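Local coordinates for protein uncharacterized N-acetyltransferase SSO0209 (Sulfolobus solfataricus P2, PDB 4R3L) that transfers an acetyl group from acetyl-CoA to the free alpha-amino group at protein N-termini, preferring those that begin with serine, at residues A[20-23]-A[24-28]. Sequence-based numbering, arbitrary orientation.
Sequences DDID and QIIKI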
loop_
_atom_site.group_PDB
_atom_site.type_symbol
_atom_site.label_atom_id
_atom_site.label_comp_id
_atom_site.label_asym_id
_atom_site.label_seq_id
_atom_site.Cartn_x
_atom_site.Cartn_y
_atom_site.Cartn_z
ATOM N N ASP A 20 -17.178 8.080 1.978
ATOM C CA ASP A 20 -17.916 7.474 3.074
ATOM C C ASP A 20 -17.251 6.228 3.649
ATOM O O ASP A 20 -17.691 5.719 4.677
ATOM C CB ASP A 20 -19.341 7.151 2.619
ATOM C CG ASP A 20 -20.207 8.404 2.486
ATOM O OD1 ASP A 20 -19.671 9.524 2.669
ATOM O OD2 ASP A 20 -21.417 8.277 2.191
ATOM N N ASP A 21 -16.187 5.744 3.002
ATOM C CA ASP A 21 -15.399 4.638 3.553
ATOM C C ASP A 21 -14.367 5.063 4.592
ATOM O O ASP A 21 -13.877 4.218 5.343
ATOM C CB ASP A 21 -14.651 3.889 2.450
ATOM C CG ASP A 21 -15.569 3.240 1.444
ATOM O OD1 ASP A 21 -16.620 2.686 1.845
ATOM O OD2 ASP A 21 -15.222 3.275 0.245
ATOM N N ILE A 22 -14.010 6.346 4.613
ATOM C CA ILE A 22 -12.847 6.802 5.382
ATOM C C ILE A 22 -12.941 6.473 6.866
ATOM O O ILE A 22 -11.950 6.080 7.474
ATOM C CB ILE A 22 -12.624 8.322 5.223
ATOM C CG1 ILE A 22 -12.478 8.690 3.744
ATOM C CG2 ILE A 22 -11.393 8.771 6.002
ATOM C CD1 ILE A 22 -11.258 8.159 3.101
ATOM N N ASP A 23 -14.129 6.615 7.452
ATOM C CA ASP A 23 -14.292 6.315 8.873
ATOM C C ASP A 23 -13.910 4.867 9.203
ATOM O O ASP A 23 -13.222 4.616 10.194
ATOM C CB ASP A 23 -15.727 6.608 9.326
ATOM C CG ASP A 23 -15.953 8.086 9.609
ATOM O OD1 ASP A 23 -14.953 8.830 9.724
ATOM O OD2 ASP A 23 -17.124 8.507 9.717
ATOM N N GLN A 24 -14.336 3.921 8.375
ATOM C CA GLN A 24 -14.014 2.520 8.623
ATOM C C GLN A 24 -12.537 2.238 8.334
ATOM O O GLN A 24 -11.905 1.443 9.011
ATOM C CB GLN A 24 -14.893 1.585 7.772
ATOM C CG GLN A 24 -16.387 1.653 8.068
ATOM C CD GLN A 24 -17.223 0.933 7.017
ATOM O OE1 GLN A 24 -17.184 -0.293 6.908
ATOM N NE2 GLN A 24 -17.969 1.699 6.226
ATOM N N ILE A 25 -12.009 2.887 7.307
ATOM C CA ILE A 25 -10.592 2.772 6.965
ATOM C C ILE A 25 -9.697 3.215 8.111
ATOM O O ILE A 25 -8.719 2.544 8.445
ATOM C CB ILE A 25 -10.277 3.593 5.689
ATOM C CG1 ILE A 25 -10.879 2.887 4.455
ATOM C CG2 ILE A 25 -8.772 3.805 5.535
ATOM C CD1 ILE A 25 -10.797 3.710 3.155
ATOM N N ILE A 26 -10.040 4.344 8.726
ATOM C CA ILE A 26 -9.282 4.845 9.860
ATOM C C ILE A 26 -9.347 3.856 11.015
ATOM O O ILE A 26 -8.333 3.574 11.642
ATOM C CB ILE A 26 -9.799 6.245 10.319
ATOM C CG1 ILE A 26 -9.519 7.288 9.235
ATOM C CG2 ILE A 26 -9.155 6.655 11.638
ATOM C CD1 ILE A 26 -9.982 8.705 9.611
ATOM N N LYS A 27 -10.534 3.322 11.275
ATOM C CA LYS A 27 -10.708 2.317 12.313
ATOM C C LYS A 27 -9.778 1.131 12.108
ATOM O O LYS A 27 -9.104 0.689 13.037
ATOM C CB LYS A 27 -12.154 1.825 12.349
ATOM C CG LYS A 27 -12.353 0.567 13.195
ATOM C CD LYS A 27 -13.621 -0.190 12.803
ATOM C CE LYS A 27 -13.317 -1.661 12.521
ATOM N NZ LYS A 27 -14.561 -2.470 12.355
ATOM N N ILE A 28 -9.752 0.615 10.882
ATOM C CA ILE A 28 -8.870 -0.495 10.531
ATOM C C ILE A 28 -7.407 -0.125 10.757
ATOM O O ILE A 28 -6.623 -0.884 11.330
ATOM C CB ILE A 28 -9.076 -0.908 9.058
ATOM C CG1 ILE A 28 -10.486 -1.474 8.869
ATOM C CG2 ILE A 28 -8.026 -1.931 8.638
ATOM C CD1 ILE A 28 -10.880 -1.679 7.415
HETATM O O HOH W 1 -16.832 4.518 6.804
HETATM O O HOH W 2 -18.854 1.874 3.450
#
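D21 O accepts the amide of I25 (N to O 3.0 Å) in the first of four successive i to i+4 backbone bonds near the N-terminal end of helix 22-32. I22 O takes I26 N in the same fashion at 2.9 Å, D23 O receives K27 N in a longer bond, its donor tilted 28° from the carbonyl plane, and Q24 O accepts I28 N. D21 O also draws a weak bond from Q24 N.

Two waters continue the polar side. One donates to D20 O at 2.6 Å and accepts from both the backbone N and NE2 of Q24, bridging the two residues. The other, its oxygen 2.9 Å from Q24 NE2, accepts from it and donates to D21 OD1. With OE1 accepting from V62 N, both ends of the Q24 amide are held and its rotation is fixed. The D21 carboxylate is likewise engaged by a salt bridge to R15 and the amide of R18.

I22 CG2, anti to the backbone N, meets I26 CD1 at 3.9 Å, the two side chains crossing at a slant. I25 CG1 lies beside its own backbone N (chi1 -72°), which points it back at D21; the extended chi2 then brings CD1 to D21 CB at 3.9 Å. An alanine in place of I25 would probably open a gap beside D21 CB and cost F42, V55 and Y65 much of their contact with this side chain.

In this GNAT fold the helix is wedged between helix 39-49, where I22 and I26 touch Y39, and the sheet, where I25 and I28 rest on Y65 of strand 61-72.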